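Local coordinates for protein lectin (Trichosanthes anguina, PDB 4HR6) that probably binds carbohydrate as a three-chain, nontoxic lectin homologous to type II ribosome-inactivating proteins, at residues 28-33 with 96-101; 89-94 with 107-112. All blocks are in the same frame, centred on the assembly; numbering follows the deposited sequence.

Interaction 1. Residues 28-33 with 96-101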
# COMPACT_ATOMS: atom_id res chain seq x y z
N VAL B 28 7.65 -21.46 12.74
CA VAL B 28 7.57 -22.93 12.80
C VAL B 28 8.03 -23.55 14.12
O VAL B 28 7.64 -24.67 14.44
CB VAL B 28 8.38 -23.60 11.65
CG1 VAL B 28 7.87 -23.12 10.32
CG2 VAL B 28 9.86 -23.33 11.77
N ALA B 29 8.90 -22.86 14.84
CA ALA B 29 9.45 -23.39 16.07
C ALA B 29 10.08 -22.29 16.89
O ALA B 29 10.37 -21.21 16.36
CB ALA B 29 10.51 -24.43 15.76
N TYR B 30 10.30 -22.56 18.17
CA TYR B 30 11.14 -21.68 18.98
C TYR B 30 11.88 -22.46 20.05
O TYR B 30 11.50 -23.59 20.38
CB TYR B 30 10.31 -20.56 19.66
CG TYR B 30 9.64 -20.94 20.96
CD1 TYR B 30 10.21 -20.60 22.20
CD2 TYR B 30 8.44 -21.60 20.97
CE1 TYR B 30 9.59 -20.92 23.39
CE2 TYR B 30 7.81 -21.95 22.15
CZ TYR B 30 8.39 -21.60 23.35
OH TYR B 30 7.76 -21.94 24.51
N GLN B 31 12.88 -21.81 20.62
CA GLN B 31 13.65 -22.33 21.74
C GLN B 31 13.88 -21.23 22.78
O GLN B 31 14.32 -20.13 22.44
CB GLN B 31 15.01 -22.83 21.26
CG GLN B 31 15.67 -23.77 22.27
CD GLN B 31 17.17 -23.94 22.09
OE1 GLN B 31 17.76 -23.39 21.16
NE2 GLN B 31 17.78 -24.69 22.98
N PRO B 32 13.57 -21.51 24.06
CA PRO B 32 14.06 -20.59 25.10
C PRO B 32 15.57 -20.70 25.23
O PRO B 32 16.08 -21.81 25.24
CB PRO B 32 13.38 -21.11 26.38
CG PRO B 32 12.38 -22.12 25.96
CD PRO B 32 12.78 -22.61 24.60
N ALA B 33 16.27 -19.58 25.33
CA ALA B 33 17.74 -19.58 25.54
C ALA B 33 18.14 -20.32 26.82
O ALA B 33 17.49 -20.18 27.87
CB ALA B 33 18.27 -18.16 25.58
N PHE B 96 9.15 -18.23 27.18
CA PHE B 96 10.38 -18.60 27.88
C PHE B 96 10.16 -19.66 28.95
O PHE B 96 10.95 -20.59 29.05
CB PHE B 96 11.03 -17.38 28.50
CG PHE B 96 12.36 -17.66 29.14
CD1 PHE B 96 13.52 -17.66 28.38
CD2 PHE B 96 12.46 -17.92 30.49
CE1 PHE B 96 14.75 -17.90 28.96
CE2 PHE B 96 13.69 -18.19 31.08
CZ PHE B 96 14.84 -18.17 30.30
N ASN B 97 9.06 -19.54 29.70
CA ASN B 97 8.69 -20.50 30.73
C ASN B 97 7.93 -21.68 30.17
O ASN B 97 7.58 -22.59 30.93
CB ASN B 97 7.80 -19.83 31.78
CG ASN B 97 8.50 -18.67 32.48
OD1 ASN B 97 7.89 -17.63 32.72
ND2 ASN B 97 9.77 -18.85 32.79
N ALA B 98 7.63 -21.65 28.87
CA ALA B 98 6.87 -22.71 28.22
C ALA B 98 5.58 -23.02 28.99
O ALA B 98 5.21 -24.16 29.19
CB ALA B 98 7.71 -23.96 28.05
N ASP B 99 4.87 -21.97 29.36
CA ASP B 99 3.62 -22.11 30.10
C ASP B 99 2.49 -22.55 29.18
O ASP B 99 2.00 -21.75 28.39
CB ASP B 99 3.27 -20.79 30.77
CG ASP B 99 2.24 -20.95 31.83
OD1 ASP B 99 2.35 -20.20 32.81
OD2 ASP B 99 1.34 -21.82 31.71
N PRO B 100 2.03 -23.81 29.31
CA PRO B 100 1.11 -24.29 28.29
C PRO B 100 -0.26 -23.59 28.29
O PRO B 100 -0.95 -23.65 27.30
CB PRO B 100 0.96 -25.78 28.62
CG PRO B 100 1.27 -25.90 30.07
CD PRO B 100 2.17 -24.75 30.44
N LYS B 101 -0.64 -22.98 29.41
CA LYS B 101 -1.87 -22.18 29.48
C LYS B 101 -1.87 -20.94 28.56
O LYS B 101 -2.87 -20.63 27.96
CB LYS B 101 -2.11 -21.71 30.92
CG LYS B 101 -2.84 -22.72 31.79
CD LYS B 101 -2.59 -22.48 33.28
CE LYS B 101 -1.46 -23.35 33.82
NZ LYS B 101 -0.09 -22.78 33.71

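Interaction 2. Residues 89-94 with 107-112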
# COMPACT_ATOMS: atom_id res chain seq x y z
N ASP B 89 5.94 -8.18 26.15
CA ASP B 89 6.85 -8.54 27.24
C ASP B 89 6.30 -9.77 27.97
O ASP B 89 7.02 -10.73 28.21
CB ASP B 89 7.00 -7.36 28.21
CG ASP B 89 8.22 -7.48 29.10
OD1 ASP B 89 9.34 -7.44 28.59
OD2 ASP B 89 8.06 -7.63 30.31
N PHE B 90 5.01 -9.73 28.27
CA PHE B 90 4.30 -10.82 28.90
C PHE B 90 4.42 -12.09 28.01
O PHE B 90 4.68 -13.18 28.51
CB PHE B 90 2.83 -10.39 29.07
CG PHE B 90 1.95 -11.39 29.80
CD1 PHE B 90 0.68 -11.65 29.35
CD2 PHE B 90 2.38 -12.04 30.94
CE1 PHE B 90 -0.14 -12.54 30.02
CE2 PHE B 90 1.57 -12.94 31.61
CZ PHE B 90 0.31 -13.19 31.15
N ALA B 91 4.18 -11.92 26.72
CA ALA B 91 4.22 -13.02 25.75
C ALA B 91 5.60 -13.69 25.69
O ALA B 91 5.70 -14.90 25.71
CB ALA B 91 3.82 -12.52 24.38
N ILE B 92 6.65 -12.89 25.66
CA ILE B 92 7.99 -13.42 25.63
C ILE B 92 8.23 -14.31 26.88
O ILE B 92 8.65 -15.48 26.76
CB ILE B 92 9.03 -12.28 25.52
CG1 ILE B 92 8.94 -11.63 24.15
CG2 ILE B 92 10.44 -12.80 25.72
CD1 ILE B 92 9.74 -10.34 24.02
N SER B 93 7.88 -13.77 28.05
CA SER B 93 8.02 -14.52 29.30
C SER B 93 7.30 -15.84 29.31
O SER B 93 7.85 -16.83 29.78
CB SER B 93 7.54 -13.68 30.50
OG SER B 93 8.42 -12.57 30.66
N ASN B 94 6.06 -15.85 28.80
CA ASN B 94 5.28 -17.06 28.77
C ASN B 94 5.90 -18.14 27.88
O ASN B 94 5.83 -19.33 28.21
CB ASN B 94 3.87 -16.79 28.27
CG ASN B 94 3.08 -15.88 29.18
OD1 ASN B 94 3.21 -15.91 30.40
ND2 ASN B 94 2.25 -15.04 28.58
N PHE B 107 1.66 -16.53 21.29
CA PHE B 107 1.99 -16.60 19.86
C PHE B 107 1.20 -15.57 19.03
O PHE B 107 1.74 -14.91 18.16
CB PHE B 107 1.78 -18.02 19.30
CG PHE B 107 2.99 -18.91 19.45
CD1 PHE B 107 2.89 -20.13 20.10
CD2 PHE B 107 4.22 -18.53 18.94
CE1 PHE B 107 4.01 -20.96 20.23
CE2 PHE B 107 5.34 -19.35 19.07
CZ PHE B 107 5.23 -20.56 19.71
N LEU B 108 -0.09 -15.45 19.29
CA LEU B 108 -0.92 -14.45 18.61
C LEU B 108 -0.37 -13.02 18.73
O LEU B 108 -0.30 -12.27 17.74
CB LEU B 108 -2.33 -14.53 19.16
CG LEU B 108 -3.47 -15.15 18.35
CD1 LEU B 108 -3.05 -15.87 17.10
CD2 LEU B 108 -4.35 -16.03 19.24
N VAL B 109 0.09 -12.66 19.92
CA VAL B 109 0.71 -11.37 20.13
C VAL B 109 1.99 -11.21 19.31
O VAL B 109 2.18 -10.24 18.57
CB VAL B 109 1.01 -11.14 21.62
CG1 VAL B 109 1.76 -9.85 21.83
CG2 VAL B 109 -0.29 -11.12 22.44
N ILE B 110 2.88 -12.20 19.45
CA ILE B 110 4.20 -12.12 18.87
C ILE B 110 4.13 -12.15 17.34
O ILE B 110 4.78 -11.35 16.67
CB ILE B 110 5.10 -13.25 19.40
CG1 ILE B 110 5.48 -12.97 20.85
CG2 ILE B 110 6.36 -13.38 18.56
CD1 ILE B 110 5.85 -14.20 21.63
N ILE B 111 3.34 -13.06 16.79
CA ILE B 111 3.23 -13.19 15.35
C ILE B 111 2.74 -11.87 14.75
O ILE B 111 3.32 -11.37 13.79
CB ILE B 111 2.33 -14.41 14.98
CG1 ILE B 111 3.08 -15.71 15.30
CG2 ILE B 111 1.93 -14.39 13.52
CD1 ILE B 111 2.22 -16.94 15.21
N GLN B 112 1.70 -11.29 15.34
CA GLN B 112 1.16 -10.05 14.80
C GLN B 112 2.14 -8.90 14.90
O GLN B 112 2.34 -8.17 13.94
CB GLN B 112 -0.15 -9.71 15.47
CG GLN B 112 -1.25 -10.66 15.06
CD GLN B 112 -2.57 -10.26 15.62
OE1 GLN B 112 -2.88 -10.53 16.79
NE2 GLN B 112 -3.37 -9.60 14.81

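Interaction 1. Residues 28-33 with 96-101
A Schellman motif closes helix 85-96, and the chain leaving it packs against the end of strand 26-32 through Pro32 with Phe96 and Tyr30 with Ala98. Ala98 turns the chain out of the helix with a positive phi (51°). The pyrrolidine of Pro32 lies against the last turn: its CB is 3.6 Å from the carbonyl O of Phe96 and 4.0 Å from Phe96 CD1. With CG anti to the backbone N (chi1 -175°), the Phe96 ring swings back to the strand although its CA-CB bond leads off from it, and CE1 comes to 3.7 Å from the carbonyl O of Ala33. Pro32 CB and Ala33 O both approach the ring obliquely; Ile16 of strand 15-21 also touches it. Tyr30 reaches across from the middle of the strand, its OH 3.9 Å from Ala98 CA; that hydroxyl also hydrogen-bonds Leu95 O, so the tyrosine ties a carbonyl of the last helical turn to the sheet. No hydrogen bond joins the two segments directly. Beyond the bend, Asp99 OD2 accepts from Lys101 N (3.2 Å), an Asx turn. Asp99 OD2 also takes a salt bridge from Lys101 NZ at 2.6 Å, on its syn side, so two donors grip it. Tyr39 touches Tyr30, Pro32 and Ala98 from the adjacent strand. The whole is a Schellman helix C-terminus packed on a beta-sheet within the ribosome-inactivating-protein fold.

Interaction 2. Residues 89-94 with 107-112
Ala91 meets Ile110 and Val109 where helices 85-96 and 103-119 pack together, with no polar bond between the two segments. The local axes come within 9.0 Å and cross at -119°, far from either parallel or antiparallel, so the touching surface is small and centres on the methyl of Ala91. Ile110 makes the closest side-chain approach. Its CB points to the other helix but stays behind the contact. The next carbon, Ile110 CG1, lies opposite the carbonyl carbon and beside the backbone N (chi1 -73°), which aims this longer branch at helix 85-96 and brings it to 3.9 Å from Ala91 CB. From there the chain runs on nearly extended, and Ile110 CD1 settles 3.8 Å from Ala91 CB. Ile110 CD1 also lies over the backbone that follows, 4.1 Å from Ala91 C and 4.3 Å from Ile92 N. The other branch, CG2, is directed away from Ala91. Val109, one residue earlier, adds its branch point on another side of the alanine methyl, CB to CB 4.2 Å, so the Ala91 methyl is met from two directions by beta-branched side chains. On the first helix, Asn94 ND2 lies 3.5 Å above the centre of the Phe90 ring, one turn back, and hydrogen-bonds Ser106 OG, linking the two helices just before segment 107-112. Around this buried core, Leu88 and Leu95 of helix 85-96 also touch Ile110. Leu8 of strand 3-9 packs on both Ile92 and Ile110, while helix 67-74 covers Leu108 and Ile111 through Leu70. Leu5 of a neighbouring chain packs on Ile92, and Glu147 of helix 141-159 hydrogen-bonds Gln112 NE2.

In the fold
The centres of interactions 1 and 2 lie about 10 Å apart on the same side of the chain's centre, and their segments alternate in sequence: 28-33, 89-94, 96-101, 107-112. Helix 85-96 is common to both, its body packing on helix 103-119 in interaction 2 and its C-terminal end on strand 26-32 in interaction 1. A probable hydrogen bond from Asp99 N to Asn94 O (3.0 Å) joins them, and Tyr30 CD2 packs on Phe107 CZ at 3.6 Å. Strand, helix end and second helix are thus packed together in the ribosome-inactivating-protein fold, with helix 85-96 held at its end by the sheet and along its body by helix 103-119.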